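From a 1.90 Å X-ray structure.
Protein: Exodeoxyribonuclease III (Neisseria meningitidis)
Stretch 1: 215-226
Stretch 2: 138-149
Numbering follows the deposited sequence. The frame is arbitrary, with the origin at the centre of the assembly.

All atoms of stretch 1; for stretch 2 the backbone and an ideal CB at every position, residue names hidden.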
ATOM      1  N   ARG A 215      -8.793   4.921   6.920  1.00 10.04           N
ATOM      2  CA  ARG A 215      -7.346   4.993   6.654  1.00  8.60           C
ATOM      3  C   ARG A 215      -6.763   3.596   6.685  1.00  8.35           C
ATOM      4  O   ARG A 215      -6.431   3.080   7.761  1.00  8.52           O
ATOM      5  CB  ARG A 215      -6.603   5.906   7.651  1.00  8.16           C
ATOM      6  CG  ARG A 215      -5.135   6.149   7.283  1.00  8.66           C
ATOM      7  CD  ARG A 215      -4.410   7.059   8.311  1.00  9.88           C
ATOM      8  NE  ARG A 215      -4.223   6.371   9.593  1.00 10.69           N
ATOM      9  CZ  ARG A 215      -3.038   5.924  10.034  1.00 11.75           C
ATOM     10  NH1 ARG A 215      -1.941   6.115   9.318  1.00  8.61           N
ATOM     11  NH2 ARG A 215      -2.948   5.316  11.203  1.00  8.68           N
ATOM     12  N   ILE A 216      -6.619   2.995   5.505  1.00  8.60           N
ATOM     13  CA  ILE A 216      -6.098   1.621   5.383  1.00  9.33           C
ATOM     14  C   ILE A 216      -4.868   1.491   4.511  1.00  9.58           C
ATOM     15  O   ILE A 216      -4.279   0.393   4.426  1.00 11.04           O
ATOM     16  CB  ILE A 216      -7.200   0.635   4.888  1.00 10.51           C
ATOM     17  CG1 ILE A 216      -7.801   1.110   3.538  1.00  8.81           C
ATOM     18  CG2 ILE A 216      -8.316   0.480   6.011  1.00 10.04           C
ATOM     19  CD1 ILE A 216      -8.871   0.137   2.957  1.00 11.70           C
ATOM     20  N   ASP A 217      -4.502   2.573   3.826  1.00  8.23           N
ATOM     21  CA  ASP A 217      -3.274   2.600   3.052  1.00  9.44           C
ATOM     22  C   ASP A 217      -2.190   3.338   3.823  1.00  9.07           C
ATOM     23  O   ASP A 217      -2.366   4.540   4.196  1.00  8.92           O
ATOM     24  CB  ASP A 217      -3.545   3.289   1.708  1.00  9.68           C
ATOM     25  CG  ASP A 217      -4.625   2.577   0.913  1.00 11.72           C
ATOM     26  OD1 ASP A 217      -4.255   1.644   0.194  1.00 12.34           O
ATOM     27  OD2 ASP A 217      -5.816   2.996   0.958  1.00  9.83           O
ATOM     28  N   HIS A 218      -1.068   2.648   4.059  1.00 10.06           N
ATOM     29  CA  HIS A 218      -0.072   3.165   5.044  1.00  9.76           C
ATOM     30  C   HIS A 218       1.320   3.131   4.481  1.00  9.41           C
ATOM     31  O   HIS A 218       1.576   2.412   3.521  1.00  9.60           O
ATOM     32  CB  HIS A 218      -0.096   2.338   6.347  1.00 10.30           C
ATOM     33  CG  HIS A 218      -1.462   2.210   6.961  1.00 10.39           C
ATOM     34  ND1 HIS A 218      -2.203   3.300   7.332  1.00  9.90           N
ATOM     35  CD2 HIS A 218      -2.241   1.122   7.196  1.00 10.92           C
ATOM     36  CE1 HIS A 218      -3.376   2.893   7.808  1.00 13.22           C
ATOM     37  NE2 HIS A 218      -3.420   1.570   7.740  1.00  8.41           N
ATOM     38  N   ILE A 219       2.240   3.867   5.115  1.00 10.16           N
ATOM     39  CA  ILE A 219       3.659   3.819   4.724  1.00 10.37           C
ATOM     40  C   ILE A 219       4.444   3.619   6.023  1.00 10.02           C
ATOM     41  O   ILE A 219       4.441   4.490   6.878  1.00 10.35           O
ATOM     42  CB  ILE A 219       4.108   5.111   4.000  1.00  9.90           C
ATOM     43  CG1 ILE A 219       3.302   5.298   2.690  1.00 10.47           C
ATOM     44  CG2 ILE A 219       5.616   5.023   3.630  1.00  9.95           C
ATOM     45  CD1 ILE A 219       3.539   6.607   2.004  1.00  9.33           C
ATOM     46  N   LEU A 220       5.002   2.430   6.204  1.00 10.49           N
ATOM     47  CA  LEU A 220       5.669   2.083   7.467  1.00 11.25           C
ATOM     48  C   LEU A 220       7.168   2.154   7.200  1.00 11.99           C
ATOM     49  O   LEU A 220       7.650   1.612   6.187  1.00 11.90           O
ATOM     50  CB  LEU A 220       5.245   0.696   7.996  1.00 10.54           C
ATOM     51  CG  LEU A 220       3.750   0.305   8.127  1.00 13.91           C
ATOM     52  CD1 LEU A 220       3.596  -0.934   9.020  1.00 13.20           C
ATOM     53  CD2 LEU A 220       2.878   1.418   8.592  1.00 13.00           C
ATOM     54  N   VAL A 221       7.903   2.867   8.065  1.00 12.87           N
ATOM     55  CA  VAL A 221       9.306   3.192   7.760  1.00 11.72           C
ATOM     56  C   VAL A 221      10.286   2.763   8.880  1.00 12.43           C
ATOM     57  O   VAL A 221       9.950   2.806  10.064  1.00 12.69           O
ATOM     58  CB  VAL A 221       9.488   4.742   7.414  1.00 11.88           C
ATOM     59  CG1 VAL A 221       8.585   5.162   6.213  1.00 10.76           C
ATOM     60  CG2 VAL A 221       9.147   5.627   8.635  1.00 12.02           C
ATOM     61  N   SER A 222      11.504   2.381   8.497  1.00 12.16           N
ATOM     62  CA  SER A 222      12.552   2.113   9.474  1.00 13.30           C
ATOM     63  C   SER A 222      13.008   3.443  10.102  1.00 14.18           C
ATOM     64  O   SER A 222      12.770   4.532   9.532  1.00 14.59           O
ATOM     65  CB  SER A 222      13.764   1.468   8.782  1.00 12.27           C
ATOM     66  OG  SER A 222      14.256   2.333   7.777  1.00 13.02           O
ATOM     67  N   PRO A 223      13.682   3.373  11.265  1.00 15.21           N
ATOM     68  CA  PRO A 223      14.088   4.626  11.900  1.00 16.01           C
ATOM     69  C   PRO A 223      14.928   5.558  11.044  1.00 16.36           C
ATOM     70  O   PRO A 223      14.727   6.766  11.134  1.00 16.42           O
ATOM     71  CB  PRO A 223      14.905   4.175  13.123  1.00 16.93           C
ATOM     72  CG  PRO A 223      14.593   2.802  13.347  1.00 15.79           C
ATOM     73  CD  PRO A 223      14.042   2.197  12.072  1.00 14.75           C
ATOM     74  N   ALA A 224      15.849   5.024  10.231  1.00 17.10           N
ATOM     75  CA  ALA A 224      16.705   5.880   9.382  1.00 17.19           C
ATOM     76  C   ALA A 224      15.851   6.706   8.428  1.00 17.47           C
ATOM     77  O   ALA A 224      16.182   7.847   8.124  1.00 18.46           O
ATOM     78  CB  ALA A 224      17.743   5.042   8.595  1.00 16.48           C
ATOM     79  N   MET A 225      14.747   6.114   7.964  1.00 16.57           N
ATOM     80  CA  MET A 225      13.767   6.827   7.138  1.00 16.05           C
ATOM     81  C   MET A 225      12.884   7.775   7.967  1.00 15.45           C
ATOM     82  O   MET A 225      12.611   8.905   7.556  1.00 15.10           O
ATOM     83  CB  MET A 225      12.922   5.825   6.317  1.00 15.62           C
ATOM     84  CG  MET A 225      13.734   4.975   5.285  1.00 15.92           C
ATOM     85  SD  MET A 225      14.567   5.941   3.990  1.00 17.50           S
ATOM     86  CE  MET A 225      13.206   6.217   2.822  1.00 16.88           C
ATOM     87  N   ALA A 226      12.458   7.334   9.148  1.00 15.59           N
ATOM     88  CA  ALA A 226      11.686   8.206  10.066  1.00 15.71           C
ATOM     89  C   ALA A 226      12.428   9.507  10.378  1.00 16.46           C
ATOM     90  O   ALA A 226      11.827  10.584  10.412  1.00 16.56           O
ATOM     91  CB  ALA A 226      11.343   7.466  11.366  1.00 15.37           C
ATOM     92  N   UNK A 138      18.607  -4.111   5.799  1.00 18.48           N
ATOM     93  CA  UNK A 138      18.385  -2.814   5.156  1.00 16.89           C
ATOM     94  C   UNK A 138      17.977  -1.775   6.171  1.00 16.76           C
ATOM     95  O   UNK A 138      16.827  -1.768   6.640  1.00 17.34           O
ATOM     96  CB  UNK A 138      17.319  -2.924   4.064  1.00 16.89           C
ATOM     97  N   UNK A 139      18.894  -0.859   6.473  1.00 16.49           N
ATOM     98  CA  UNK A 139      18.624   0.245   7.429  1.00 15.65           C
ATOM     99  C   UNK A 139      17.603   1.222   6.839  1.00 15.29           C
ATOM    100  O   UNK A 139      16.822   1.860   7.562  1.00 15.02           O
ATOM    101  CB  UNK A 139      19.915   0.987   7.779  1.00 15.65           C
ATOM    102  N   UNK A 140      17.595   1.343   5.513  1.00 14.57           N
ATOM    103  CA  UNK A 140      16.563   2.173   4.914  1.00 14.23           C
ATOM    104  C   UNK A 140      15.518   1.200   4.354  1.00 13.51           C
ATOM    105  O   UNK A 140      15.769   0.502   3.388  1.00 12.34           O
ATOM    106  CB  UNK A 140      17.127   3.100   3.835  1.00 14.23           C
ATOM    107  N   UNK A 141      14.370   1.108   5.016  1.00 12.34           N
ATOM    108  CA  UNK A 141      13.355   0.159   4.552  1.00 11.99           C
ATOM    109  C   UNK A 141      11.978   0.792   4.648  1.00 11.73           C
ATOM    110  O   UNK A 141      11.690   1.486   5.611  1.00 11.80           O
ATOM    111  CB  UNK A 141      13.404  -1.137   5.363  1.00 11.99           C
ATOM    112  N   UNK A 142      11.164   0.583   3.609  1.00 10.81           N
ATOM    113  CA  UNK A 142       9.776   1.098   3.570  1.00 11.37           C
ATOM    114  C   UNK A 142       8.834  -0.041   3.259  1.00 11.34           C
ATOM    115  O   UNK A 142       8.935  -0.673   2.209  1.00 11.18           O
ATOM    116  CB  UNK A 142       9.619   2.213   2.534  1.00 11.37           C
ATOM    117  N   UNK A 143       7.912  -0.307   4.176  1.00 10.41           N
ATOM    118  CA  UNK A 143       6.856  -1.295   3.952  1.00  9.98           C
ATOM    119  C   UNK A 143       5.559  -0.534   3.748  1.00 10.42           C
ATOM    120  O   UNK A 143       5.085   0.134   4.677  1.00 10.50           O
ATOM    121  CB  UNK A 143       6.744  -2.282   5.116  1.00  9.98           C
ATOM    122  N   UNK A 144       4.987  -0.598   2.544  1.00  9.61           N
ATOM    123  CA  UNK A 144       3.829   0.262   2.235  1.00  9.61           C
ATOM    124  C   UNK A 144       2.828  -0.424   1.347  1.00  9.92           C
ATOM    125  O   UNK A 144       3.145  -1.426   0.691  1.00 11.39           O
ATOM    126  CB  UNK A 144       4.288   1.559   1.565  1.00  9.61           C
ATOM    127  N   UNK A 145       1.598   0.094   1.328  1.00 10.13           N
ATOM    128  CA  UNK A 145       0.574  -0.522   0.496  1.00  9.67           C
ATOM    129  C   UNK A 145      -0.793  -0.410   1.139  1.00  9.54           C
ATOM    130  O   UNK A 145      -1.029   0.448   1.997  1.00  8.09           O
ATOM    131  CB  UNK A 145       0.911  -1.991   0.231  1.00  9.67           C
ATOM    132  N   UNK A 146      -1.705  -1.251   0.657  1.00  8.22           N
ATOM    133  CA  UNK A 146      -3.054  -1.306   1.167  1.00  8.10           C
ATOM    134  C   UNK A 146      -3.020  -2.410   2.187  1.00  8.28           C
ATOM    135  O   UNK A 146      -2.844  -3.580   1.837  1.00  8.82           O
ATOM    136  CB  UNK A 146      -4.098  -1.544   0.074  1.00  8.10           C
ATOM    137  N   UNK A 147      -3.139  -2.036   3.465  1.00  8.00           N
ATOM    138  CA  UNK A 147      -3.049  -2.995   4.545  1.00  8.38           C
ATOM    139  C   UNK A 147      -4.437  -3.527   4.875  1.00  9.22           C
ATOM    140  O   UNK A 147      -4.528  -4.537   5.535  1.00  9.35           O
ATOM    141  CB  UNK A 147      -2.400  -2.364   5.779  1.00  8.38           C
ATOM    142  N   UNK A 148      -5.496  -2.878   4.375  1.00  9.69           N
ATOM    143  CA  UNK A 148      -6.862  -3.317   4.691  1.00 11.16           C
ATOM    144  C   UNK A 148      -7.090  -3.419   6.192  1.00 10.86           C
ATOM    145  O   UNK A 148      -7.883  -4.215   6.655  1.00  9.41           O
ATOM    146  CB  UNK A 148      -7.150  -4.668   4.034  1.00 11.16           C
ATOM    147  N   UNK A 149      -6.379  -2.565   6.933  1.00 11.40           N
ATOM    148  CA  UNK A 149      -6.531  -2.447   8.378  1.00 10.26           C
ATOM    149  C   UNK A 149      -6.424  -0.956   8.714  1.00 10.81           C
ATOM    150  O   UNK A 149      -5.476  -0.235   8.276  1.00  9.95           O
ATOM    151  CB  UNK A 149      -5.484  -3.274   9.127  1.00 10.26           C
TER

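Stretch 2 runs antiparallel to strand 217-221, so the CA-to-CB directions of 142, 143, 144 and 146 fall on the sheet face carrying Ile219 and Val221 (142, 144, 146) or on the face carrying His218 and Leu220 (143). At 138 the ideal CB has nothing of stretch 1 within 5.5 Å, and many residues would suit; it is His138, whose end leads away. Position 139 has room for a side chain, its ideal CB 4.7 Å from Ala224 CB, so glycine is not required. Gly139 contributes its carbonyl: O accepts from Ser222 OG at 2.6 Å, and a water links it to Ala224 N.

At 140 the ideal CB lies 3.8 Å from Met225 SD, favouring a side chain with an aliphatic base. Lys140 supplies one, and its extended chain leads away. At 141 CA-to-CB points sideways, with the ideal CB 4.3 Å from Ser222 OG, and the choice is wide. In Leu141 the backbone does the work: N donates to Ser222 OG (3.0 Å) and O accepts from Ser222 N (3.0 Å).

Position 142 faces Val221 CG1 and Ile219 CG2, with Met225 nearby, so an aliphatic residue is expected, and valine, isoleucine or leucine would be plausible. Val142 places CG1 3.6 Å from Ile219 CG2 and CG2 3.9 Å from Met225 CE. On the other face, 143 lies beside Leu220, and again an apolar chain suits. Leu143 brings CD2 to 4.2 Å from Leu220 CD1. The two backbones also exchange a pair of hydrogen bonds, Leu143 N to Leu220 O at 2.8 Å and Leu220 N to Leu143 O at 2.8 Å. The ideal CB of 144 sits 3.9 Å from Ile219 CA, another apolar setting; Leu144 CB lies 4.0 Å from Ile219 CG1.

At 145 phi/psi of 146/-162 would jam a CB against the preceding carbonyl, which calls for glycine. Gly145 still pairs with His218, its O accepting from His218 N at 3.0 Å.

Position 146 is tight, its ideal CB 3.2 Å from Asp217 OD1. That carboxylate would seem to favour a neutral or basic residue, yet Asp146 is found, with OD1 3.9 Å from Asp217 OD1; Asp146 OD1 accepts from the backbone N of 148.

At 147 the ideal CB is 3.8 Å from His218 CD2, and an aromatic or aliphatic chain could continue towards Leu220. Phe147 does so, CZ reaching 3.9 Å from Leu220 CG, its ring oblique to that of His218. Position 148, at phi/psi 54/30, suits asparagine or glycine and points away; Asn148 OD1 is 3.9 Å from Ile216 CD1. Position 149 also points away, leaving its side chain open; Ile149 O accepts from His218 NE2 (2.8 Å).

Stretch 2 138-149: HGKLVLLGDFNI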
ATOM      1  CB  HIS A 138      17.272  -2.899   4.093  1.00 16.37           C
ATOM      2  CG  HIS A 138      17.495  -3.959   3.066  1.00 15.35           C
ATOM      3  ND1 HIS A 138      18.255  -3.755   1.935  1.00 15.56           N
ATOM      4  CD2 HIS A 138      17.041  -5.233   2.993  1.00 11.72           C
ATOM      5  CE1 HIS A 138      18.262  -4.859   1.211  1.00 14.82           C
ATOM      6  NE2 HIS A 138      17.523  -5.768   1.824  1.00 13.62           N
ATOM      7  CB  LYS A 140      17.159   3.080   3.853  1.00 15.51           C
ATOM      8  CG  LYS A 140      18.082   4.123   4.440  1.00 17.06           C
ATOM      9  CD  LYS A 140      18.629   5.012   3.334  1.00 22.08           C
ATOM     10  CE  LYS A 140      19.446   6.193   3.905  1.00 25.45           C
ATOM     11  NZ  LYS A 140      19.987   7.017   2.781  1.00 25.45           N
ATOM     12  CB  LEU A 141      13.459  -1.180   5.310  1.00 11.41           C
ATOM     13  CG  LEU A 141      12.416  -2.278   4.953  1.00  9.35           C
ATOM     14  CD1 LEU A 141      13.070  -3.699   4.953  1.00  8.05           C
ATOM     15  CD2 LEU A 141      11.143  -2.214   5.853  1.00 10.61           C
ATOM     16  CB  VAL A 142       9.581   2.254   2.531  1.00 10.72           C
ATOM     17  CG1 VAL A 142       8.182   2.799   2.590  1.00 11.22           C
ATOM     18  CG2 VAL A 142      10.521   3.422   2.813  1.00 11.84           C
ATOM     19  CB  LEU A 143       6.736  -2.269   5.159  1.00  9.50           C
ATOM     20  CG  LEU A 143       5.477  -3.170   5.249  1.00 10.79           C
ATOM     21  CD1 LEU A 143       5.511  -4.206   4.138  1.00  8.57           C
ATOM     22  CD2 LEU A 143       5.313  -3.862   6.620  1.00  8.31           C
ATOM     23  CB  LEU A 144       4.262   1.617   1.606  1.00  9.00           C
ATOM     24  CG  LEU A 144       4.755   1.656   0.131  1.00 10.39           C
ATOM     25  CD1 LEU A 144       5.221   3.059  -0.216  1.00  9.44           C
ATOM     26  CD2 LEU A 144       5.905   0.631  -0.185  1.00  9.47           C
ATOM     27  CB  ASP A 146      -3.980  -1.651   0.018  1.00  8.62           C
ATOM     28  CG  ASP A 146      -5.433  -1.788   0.442  1.00 10.31           C
ATOM     29  OD1 ASP A 146      -5.753  -1.664   1.655  1.00  9.41           O
ATOM     30  OD2 ASP A 146      -6.244  -1.993  -0.484  1.00 10.64           O
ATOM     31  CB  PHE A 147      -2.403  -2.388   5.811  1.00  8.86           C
ATOM     32  CG  PHE A 147      -0.939  -2.137   5.668  1.00 11.69           C
ATOM     33  CD1 PHE A 147      -0.498  -1.008   4.960  1.00 11.04           C
ATOM     34  CD2 PHE A 147       0.009  -3.019   6.232  1.00 11.77           C
ATOM     35  CE1 PHE A 147       0.860  -0.760   4.773  1.00 11.46           C
ATOM     36  CE2 PHE A 147       1.383  -2.762   6.064  1.00 13.52           C
ATOM     37  CZ  PHE A 147       1.798  -1.612   5.339  1.00 10.55           C
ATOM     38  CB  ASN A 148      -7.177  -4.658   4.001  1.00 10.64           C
ATOM     39  CG  ASN A 148      -7.789  -4.466   2.634  1.00 12.46           C
ATOM     40  OD1 ASN A 148      -8.804  -3.740   2.487  1.00 11.36           O
ATOM     41  ND2 ASN A 148      -7.194  -5.089   1.622  1.00  9.09           N
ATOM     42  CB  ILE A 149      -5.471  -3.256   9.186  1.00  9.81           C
ATOM     43  CG1 ILE A 149      -5.584  -4.772   8.925  1.00  9.24           C
ATOM     44  CG2 ILE A 149      -5.592  -2.918  10.745  1.00 10.14           C
ATOM     45  CD1 ILE A 149      -4.393  -5.541   9.511  1.00 11.99           C
TER
HETATM   46  O   HOH W   1      16.877   2.119  10.220  1.00 18.26           O
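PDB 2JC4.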